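Local atomic coordinates of spindle pole body-associated protein VIK1 (Candida glabrata, PDB entry 4GKP), a protein that associates with the kinesin Kar3 as a noncatalytic partner and, through the motor homology domain seen here, probably binds microtubules. Residues L77-F83 and I199-F203; L100-F104 and K187-F191. Numbering follows the deposited sequence.

How the contacts relate
Both contacts belong to the kinesin-like motor homology domain and meet on its central mixed sheet, their centres about 11 Å apart. Along the chain contact 2 is nested inside the loop closed by contact 1: residues 77-83 come first, then 100-104, 187-191 and 199-203. Strands 183-192 and 201-208 follow each other and pair antiparallel, so the second segments of the two contacts are neighbours, with probable hydrogen bonds from Phe188 N to Phe203 O and from Ile201 N to Phe190 O. Contact 1 pairs strand 83-88 in parallel with strand 201-208; contact 2 lays helix 96-107 over strand 183-192, beside 201-208 in the sheet. Together they tie two early helices to the sheet's later strands.

Contact 1. Residues L77-F83 and I199-F203; sequences LKRRENF and IPIDF
Residues 77-83 run from the last turn of helix 68-78 through a short loop into the first residue of strand 83-88, while 199-203 lead from a loop into strand 201-208. The helix closes with a Schellman motif: Arg80 takes phi/psi 54/38, and its N bonds to Leu77 O at 2.9 Å. From Glu81 onward the backbone is extended and comes alongside the other segment in parallel, with Asn82 opposite Asp202 and Phe83 bridged to Phe203, both CA pairs 4.9 Å apart. Phe83 N donates to Asp202 O (2.9 Å), and Phe203 CA lies 3.1 Å from Phe83 O in a CA-H...O contact. One residue before the bridge, a side chain extends the pairing: Asn82, chi1 m, turns OD1 to accept from Asp202 N at 3.0 Å. Helix 68-78 is the connection of a beta-alpha-beta crossover from strand 52-56 to strand 83-88, in the mixed sheet of the kinesin-like motor homology domain. Phe83 (chi1 p) and Phe203 (chi1 t) share one sheet face; their rings meet obliquely, centroids 4.6 Å apart and planes at 37°, with Phe203 CB over the Phe83 ring, 4.1 Å from its centroid. Ile201, m and t, packs against the helix-ending turn: CD1 sits 3.5 Å from Leu77 O and 3.7 Å from Arg80 CA, and CG2 3.3 Å from Glu81 O. Asp195 takes the guanidinium of Arg80 in a salt bridge, and Thr151 hydrogen-bonds Asp202 OD2.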
ATOM      1  N   LEU A  77       9.719  -9.770   6.057  1.00 25.29           N
ATOM      2  CA  LEU A  77      11.114  -9.898   5.603  1.00 27.06           C
ATOM      3  C   LEU A  77      11.872 -11.006   6.325  1.00 29.22           C
ATOM      4  O   LEU A  77      12.419 -11.916   5.682  1.00 30.54           O
ATOM      5  CB  LEU A  77      11.857  -8.556   5.683  1.00 24.81           C
ATOM      6  CG  LEU A  77      11.359  -7.474   4.700  1.00 24.07           C
ATOM      7  CD1 LEU A  77      12.017  -6.138   4.997  1.00 22.63           C
ATOM      8  CD2 LEU A  77      11.564  -7.876   3.229  1.00 23.73           C
ATOM      9  N   LYS A  78      11.858 -10.962   7.653  1.00 31.12           N
ATOM     10  CA  LYS A  78      12.504 -12.002   8.460  1.00 32.64           C
ATOM     11  C   LYS A  78      11.940 -13.387   8.195  1.00 32.53           C
ATOM     12  O   LYS A  78      12.689 -14.356   8.124  1.00 33.17           O
ATOM     13  CB  LYS A  78      12.451 -11.654   9.948  1.00 34.10           C
ATOM     14  CG  LYS A  78      13.217 -10.374  10.198  1.00 36.97           C
ATOM     15  CD  LYS A  78      13.676 -10.192  11.620  1.00 38.26           C
ATOM     16  CE  LYS A  78      14.868  -9.253  11.614  1.00 37.90           C
ATOM     17  NZ  LYS A  78      14.680  -8.236  12.679  1.00 41.86           N
ATOM     18  N   ARG A  79      10.626 -13.472   8.017  1.00 32.94           N
ATOM     19  CA  ARG A  79       9.997 -14.722   7.613  1.00 31.79           C
ATOM     20  C   ARG A  79      10.071 -15.038   6.121  1.00 31.43           C
ATOM     21  O   ARG A  79       9.550 -16.063   5.717  1.00 31.20           O
ATOM     22  CB  ARG A  79       8.534 -14.736   8.033  1.00 34.48           C
ATOM     23  CG  ARG A  79       8.316 -15.223   9.446  1.00 34.36           C
ATOM     24  CD  ARG A  79       6.852 -15.150   9.819  1.00 36.97           C
ATOM     25  NE  ARG A  79       6.008 -16.032   9.016  1.00 39.24           N
ATOM     26  CZ  ARG A  79       5.949 -17.354   9.147  1.00 41.20           C
ATOM     27  NH1 ARG A  79       6.699 -18.006  10.043  1.00 41.80           N
ATOM     28  NH2 ARG A  79       5.138 -18.030   8.361  1.00 43.10           N
ATOM     29  N   ARG A  80      10.694 -14.181   5.308  1.00 30.40           N
ATOM     30  CA  ARG A  80      10.815 -14.424   3.855  1.00 32.10           C
ATOM     31  C   ARG A  80       9.484 -14.688   3.141  1.00 31.36           C
ATOM     32  O   ARG A  80       9.400 -15.527   2.245  1.00 32.76           O
ATOM     33  CB  ARG A  80      11.789 -15.572   3.573  1.00 33.51           C
ATOM     34  CG  ARG A  80      13.150 -15.402   4.228  1.00 37.20           C
ATOM     35  CD  ARG A  80      13.914 -16.714   4.163  1.00 40.61           C
ATOM     36  NE  ARG A  80      15.308 -16.577   4.591  1.00 45.47           N
ATOM     37  CZ  ARG A  80      16.250 -15.894   3.940  1.00 47.36           C
ATOM     38  NH1 ARG A  80      15.965 -15.230   2.820  1.00 46.30           N
ATOM     39  NH2 ARG A  80      17.484 -15.855   4.430  1.00 48.99           N
ATOM     40  N   GLU A  81       8.440 -13.984   3.553  1.00 30.40           N
ATOM     41  CA  GLU A  81       7.129 -14.166   2.967  1.00 31.24           C
ATOM     42  C   GLU A  81       6.871 -12.992   2.040  1.00 30.21           C
ATOM     43  O   GLU A  81       7.129 -11.844   2.409  1.00 30.49           O
ATOM     44  CB  GLU A  81       6.039 -14.176   4.043  1.00 32.80           C
ATOM     45  CG  GLU A  81       6.152 -15.279   5.075  1.00 35.58           C
ATOM     46  CD  GLU A  81       5.037 -15.205   6.114  1.00 38.94           C
ATOM     47  OE1 GLU A  81       4.889 -14.145   6.767  1.00 38.98           O
ATOM     48  OE2 GLU A  81       4.313 -16.217   6.290  1.00 40.14           O
ATOM     49  N   ASN A  82       6.354 -13.284   0.851  1.00 26.78           N
ATOM     50  CA  ASN A  82       5.991 -12.253  -0.100  1.00 25.07           C
ATOM     51  C   ASN A  82       4.834 -11.442   0.466  1.00 26.35           C
ATOM     52  O   ASN A  82       3.912 -11.992   1.100  1.00 25.95           O
ATOM     53  CB  ASN A  82       5.608 -12.879  -1.448  1.00 23.04           C
ATOM     54  CG  ASN A  82       6.780 -13.564  -2.122  1.00 22.17           C
ATOM     55  OD1 ASN A  82       7.942 -13.221  -1.899  1.00 23.78           O
ATOM     56  ND2 ASN A  82       6.487 -14.528  -2.947  1.00 21.86           N
ATOM     57  N   PHE A  83       4.867 -10.132   0.256  1.00 24.50           N
ATOM     58  CA  PHE A  83       3.871  -9.294   0.920  1.00 25.15           C
ATOM     59  C   PHE A  83       3.572  -8.016   0.186  1.00 24.09           C
ATOM     60  O   PHE A  83       4.217  -7.685  -0.817  1.00 23.35           O
ATOM     61  CB  PHE A  83       4.225  -9.028   2.413  1.00 23.68           C
ATOM     62  CG  PHE A  83       5.430  -8.159   2.622  1.00 23.39           C
ATOM     63  CD1 PHE A  83       6.691  -8.559   2.188  1.00 23.41           C
ATOM     64  CD2 PHE A  83       5.313  -6.948   3.295  1.00 23.56           C
ATOM     65  CE1 PHE A  83       7.805  -7.755   2.397  1.00 23.47           C
ATOM     66  CE2 PHE A  83       6.421  -6.140   3.513  1.00 23.93           C
ATOM     67  CZ  PHE A  83       7.674  -6.544   3.065  1.00 23.74           C
ATOM     68  N   ILE A 199      16.603 -16.203  -2.985  1.00 34.48           N
ATOM     69  CA  ILE A 199      15.304 -16.072  -3.623  1.00 34.67           C
ATOM     70  C   ILE A 199      14.759 -14.704  -3.216  1.00 32.15           C
ATOM     71  O   ILE A 199      14.680 -14.411  -2.026  1.00 32.75           O
ATOM     72  CB  ILE A 199      14.339 -17.209  -3.223  1.00 36.42           C
ATOM     73  CG1 ILE A 199      14.858 -18.560  -3.750  1.00 36.89           C
ATOM     74  CG2 ILE A 199      12.958 -16.956  -3.813  1.00 37.91           C
ATOM     75  N   PRO A 200      14.425 -13.838  -4.200  1.00 30.24           N
ATOM     76  CA  PRO A 200      13.970 -12.503  -3.770  1.00 26.32           C
ATOM     77  C   PRO A 200      12.682 -12.609  -2.981  1.00 26.59           C
ATOM     78  O   PRO A 200      11.850 -13.468  -3.275  1.00 27.92           O
ATOM     79  CB  PRO A 200      13.744 -11.741  -5.080  1.00 26.68           C
ATOM     80  CG  PRO A 200      13.673 -12.795  -6.164  1.00 28.36           C
ATOM     81  CD  PRO A 200      14.371 -14.037  -5.669  1.00 28.25           C
ATOM     82  N   ILE A 201      12.538 -11.785  -1.950  1.00 24.16           N
ATOM     83  CA  ILE A 201      11.244 -11.618  -1.310  1.00 23.20           C
ATOM     84  C   ILE A 201      10.555 -10.447  -2.002  1.00 24.28           C
ATOM     85  O   ILE A 201      11.110  -9.342  -2.057  1.00 22.33           O
ATOM     86  CB  ILE A 201      11.386 -11.293   0.192  1.00 23.75           C
ATOM     87  CG1 ILE A 201      12.397 -12.256   0.857  1.00 24.92           C
ATOM     88  CG2 ILE A 201      10.012 -11.314   0.853  1.00 23.20           C
ATOM     89  CD1 ILE A 201      12.900 -11.804   2.201  1.00 25.30           C
ATOM     90  N   ASP A 202       9.362 -10.689  -2.542  1.00 24.20           N
ATOM     91  CA  ASP A 202       8.635  -9.630  -3.245  1.00 24.69           C
ATOM     92  C   ASP A 202       7.750  -8.795  -2.308  1.00 23.93           C
ATOM     93  O   ASP A 202       6.974  -9.331  -1.494  1.00 22.64           O
ATOM     94  CB  ASP A 202       7.780 -10.224  -4.369  1.00 24.33           C
ATOM     95  CG  ASP A 202       8.585 -11.086  -5.309  1.00 24.93           C
ATOM     96  OD1 ASP A 202       9.689 -10.691  -5.673  1.00 24.08           O
ATOM     97  OD2 ASP A 202       8.119 -12.175  -5.686  1.00 28.71           O
ATOM     98  N   PHE A 203       7.867  -7.484  -2.441  1.00 22.14           N
ATOM     99  CA  PHE A 203       6.985  -6.578  -1.738  1.00 22.19           C
ATOM    100  C   PHE A 203       6.282  -5.731  -2.780  1.00 22.33           C
ATOM    101  O   PHE A 203       6.946  -5.148  -3.639  1.00 24.05           O
ATOM    102  CB  PHE A 203       7.758  -5.699  -0.742  1.00 21.36           C
ATOM    103  CG  PHE A 203       6.950  -4.536  -0.180  1.00 22.29           C
ATOM    104  CD1 PHE A 203       5.836  -4.758   0.634  1.00 21.62           C
ATOM    105  CD2 PHE A 203       7.325  -3.216  -0.436  1.00 22.72           C
ATOM    106  CE1 PHE A 203       5.104  -3.697   1.160  1.00 21.93           C
ATOM    107  CE2 PHE A 203       6.589  -2.146   0.086  1.00 23.01           C
ATOM    108  CZ  PHE A 203       5.473  -2.390   0.884  1.00 21.66           C
TER

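Contact 2. Residues L100-F104 and K187-F191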
ATOM      1  N   LEU A 100       8.162   5.642   2.265  1.00 34.30           N
ATOM      2  CA  LEU A 100       8.474   4.254   1.999  1.00 31.92           C
ATOM      3  C   LEU A 100       9.913   4.103   1.485  1.00 32.20           C
ATOM      4  O   LEU A 100      10.688   3.332   2.050  1.00 29.52           O
ATOM      5  CB  LEU A 100       7.478   3.685   1.001  1.00 28.23           C
ATOM      6  CG  LEU A 100       7.683   2.221   0.641  1.00 27.23           C
ATOM      7  CD1 LEU A 100       7.431   1.349   1.858  1.00 24.79           C
ATOM      8  CD2 LEU A 100       6.790   1.832  -0.537  1.00 25.87           C
ATOM      9  N   LEU A 101      10.270   4.845   0.430  1.00 32.75           N
ATOM     10  CA  LEU A 101      11.659   4.858  -0.044  1.00 34.17           C
ATOM     11  C   LEU A 101      12.631   5.190   1.083  1.00 32.68           C
ATOM     12  O   LEU A 101      13.619   4.485   1.270  1.00 35.84           O
ATOM     13  CB  LEU A 101      11.863   5.813  -1.230  1.00 34.54           C
ATOM     14  CG  LEU A 101      11.085   5.504  -2.514  1.00 37.21           C
ATOM     15  CD1 LEU A 101      11.445   6.465  -3.643  1.00 37.00           C
ATOM     16  CD2 LEU A 101      11.280   4.066  -2.950  1.00 35.44           C
ATOM     17  N   ALA A 102      12.326   6.234   1.851  1.00 32.39           N
ATOM     18  CA  ALA A 102      13.203   6.683   2.944  1.00 32.12           C
ATOM     19  C   ALA A 102      13.327   5.615   4.037  1.00 30.74           C
ATOM     20  O   ALA A 102      14.423   5.345   4.553  1.00 32.79           O
ATOM     21  CB  ALA A 102      12.699   8.009   3.517  1.00 29.08           C
ATOM     22  N   PHE A 103      12.203   4.992   4.369  1.00 29.89           N
ATOM     23  CA  PHE A 103      12.192   3.883   5.331  1.00 29.92           C
ATOM     24  C   PHE A 103      13.129   2.732   4.929  1.00 29.50           C
ATOM     25  O   PHE A 103      13.852   2.202   5.772  1.00 29.93           O
ATOM     26  CB  PHE A 103      10.750   3.388   5.577  1.00 29.59           C
ATOM     27  CG  PHE A 103      10.663   2.165   6.462  1.00 30.00           C
ATOM     28  CD1 PHE A 103      10.867   2.260   7.838  1.00 29.69           C
ATOM     29  CD2 PHE A 103      10.367   0.928   5.920  1.00 29.54           C
ATOM     30  CE1 PHE A 103      10.791   1.143   8.647  1.00 29.22           C
ATOM     31  CE2 PHE A 103      10.292  -0.199   6.722  1.00 29.92           C
ATOM     32  CZ  PHE A 103      10.507  -0.089   8.083  1.00 31.19           C
ATOM     33  N   PHE A 104      13.115   2.332   3.660  1.00 28.28           N
ATOM     34  CA  PHE A 104      14.000   1.230   3.224  1.00 30.07           C
ATOM     35  C   PHE A 104      15.467   1.642   3.223  1.00 31.37           C
ATOM     36  O   PHE A 104      16.338   0.833   3.582  1.00 31.35           O
ATOM     37  CB  PHE A 104      13.626   0.684   1.838  1.00 26.86           C
ATOM     38  CG  PHE A 104      12.290   0.007   1.782  1.00 25.84           C
ATOM     39  CD1 PHE A 104      11.748  -0.607   2.903  1.00 25.86           C
ATOM     40  CD2 PHE A 104      11.587  -0.048   0.588  1.00 26.68           C
ATOM     41  CE1 PHE A 104      10.529  -1.255   2.835  1.00 26.35           C
ATOM     42  CE2 PHE A 104      10.355  -0.696   0.516  1.00 27.89           C
ATOM     43  CZ  PHE A 104       9.826  -1.300   1.646  1.00 26.72           C
ATOM     44  N   LYS A 187       6.910  -2.832  -7.488  1.00 25.81           N
ATOM     45  CA  LYS A 187       7.397  -4.133  -7.058  1.00 25.45           C
ATOM     46  C   LYS A 187       8.833  -4.006  -6.576  1.00 24.89           C
ATOM     47  O   LYS A 187       9.711  -3.593  -7.340  1.00 24.10           O
ATOM     48  CB  LYS A 187       7.324  -5.161  -8.178  1.00 25.45           C
ATOM     49  CG  LYS A 187       7.861  -6.516  -7.741  1.00 26.04           C
ATOM     50  CD  LYS A 187       8.021  -7.470  -8.904  1.00 26.75           C
ATOM     51  CE  LYS A 187       8.660  -8.770  -8.437  1.00 26.37           C
ATOM     52  NZ  LYS A 187       8.602  -9.785  -9.527  1.00 25.71           N
ATOM     53  N   PHE A 188       9.055  -4.338  -5.309  1.00 22.34           N
ATOM     54  CA  PHE A 188      10.394  -4.315  -4.758  1.00 21.65           C
ATOM     55  C   PHE A 188      10.839  -5.767  -4.621  1.00 21.85           C
ATOM     56  O   PHE A 188      10.089  -6.609  -4.145  1.00 22.04           O
ATOM     57  CB  PHE A 188      10.436  -3.669  -3.358  1.00 19.74           C
ATOM     58  CG  PHE A 188      10.008  -2.220  -3.298  1.00 18.13           C
ATOM     59  CD1 PHE A 188       8.650  -1.865  -3.336  1.00 18.24           C
ATOM     60  CD2 PHE A 188      10.947  -1.215  -3.103  1.00 17.40           C
ATOM     61  CE1 PHE A 188       8.251  -0.528  -3.227  1.00 17.87           C
ATOM     62  CE2 PHE A 188      10.556   0.132  -2.999  1.00 18.29           C
ATOM     63  CZ  PHE A 188       9.210   0.473  -3.044  1.00 17.54           C
ATOM     64  N   GLN A 189      12.065  -6.059  -5.013  1.00 21.76           N
ATOM     65  CA  GLN A 189      12.644  -7.350  -4.702  1.00 22.59           C
ATOM     66  C   GLN A 189      13.724  -7.157  -3.651  1.00 22.79           C
ATOM     67  O   GLN A 189      14.611  -6.302  -3.807  1.00 23.75           O
ATOM     68  CB  GLN A 189      13.264  -7.987  -5.950  1.00 22.13           C
ATOM     69  CG  GLN A 189      12.266  -8.498  -6.982  1.00 22.34           C
ATOM     70  CD  GLN A 189      12.967  -9.002  -8.230  1.00 24.17           C
ATOM     71  OE1 GLN A 189      13.754  -8.273  -8.877  1.00 26.62           O
ATOM     72  NE2 GLN A 189      12.725 -10.244  -8.560  1.00 22.07           N
ATOM     73  N   PHE A 190      13.650  -7.955  -2.592  1.00 22.88           N
ATOM     74  CA  PHE A 190      14.667  -7.970  -1.528  1.00 23.14           C
ATOM     75  C   PHE A 190      15.515  -9.218  -1.683  1.00 23.13           C
ATOM     76  O   PHE A 190      14.984 -10.338  -1.595  1.00 22.20           O
ATOM     77  CB  PHE A 190      13.998  -7.996  -0.153  1.00 21.59           C
ATOM     78  CG  PHE A 190      13.465  -6.656   0.300  1.00 21.90           C
ATOM     79  CD1 PHE A 190      12.268  -6.152  -0.206  1.00 20.65           C
ATOM     80  CD2 PHE A 190      14.151  -5.904   1.266  1.00 20.76           C
ATOM     81  CE1 PHE A 190      11.779  -4.925   0.235  1.00 19.69           C
ATOM     82  CE2 PHE A 190      13.666  -4.681   1.695  1.00 19.40           C
ATOM     83  CZ  PHE A 190      12.499  -4.185   1.167  1.00 20.19           C
ATOM     84  N   PHE A 191      16.801  -9.025  -1.978  1.00 23.28           N
ATOM     85  CA  PHE A 191      17.761 -10.135  -2.062  1.00 24.06           C
ATOM     86  C   PHE A 191      18.581 -10.091  -0.770  1.00 25.16           C
ATOM     87  O   PHE A 191      19.355  -9.157  -0.551  1.00 26.20           O
ATOM     88  CB  PHE A 191      18.655 -10.030  -3.321  1.00 22.80           C
ATOM     89  CG  PHE A 191      17.896 -10.124  -4.641  1.00 22.84           C
ATOM     90  CD1 PHE A 191      17.326  -8.981  -5.229  1.00 23.81           C
ATOM     91  CD2 PHE A 191      17.787 -11.336  -5.318  1.00 22.40           C
ATOM     92  CE1 PHE A 191      16.649  -9.069  -6.450  1.00 24.22           C
ATOM     93  CE2 PHE A 191      17.103 -11.436  -6.519  1.00 22.39           C
ATOM     94  CZ  PHE A 191      16.537 -10.299  -7.093  1.00 23.49           C
TER
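Residues 100-104 of helix 96-107 run over residues 187-191 of strand 183-192, their axes 5° apart in direction and 12.7 Å apart at closest approach, a gap filled by side chains. Leu100 comes first, pointing at the strand and placing CD2 3.7 Å from Phe188 CZ; it also touches Phe205 on the next strand. Leu101 leaves its backbone sideways, yet its CD2 reaches the edge of the same ring, 4.0 Å from Phe188 CE2. Phe103 does not touch the strand and packs edge-to-face with His70 of helix 68-78. Phe104, one turn after Leu100, points at the strand and meets two residues, Phe188 and Phe190, whose side chains emerge on the same face. Its edge meets the face of Phe188, CE2 to CE2 3.6 Å, with centroids 5.1 Å apart and planes at 80°. Its own face receives the edge of Phe190, whose CZ is 3.9 Å from Phe104 CE1, the planes being at 89°. Phe112 adds an edge-to-face partner to Phe190, and Phe203 meets Phe188 obliquely. The result is an aromatic cluster in which Phe188, Phe104 and Phe190 form successive T-shaped pairs, part of the buried helix-on-sheet core of this kinesin-like alpha/beta domain.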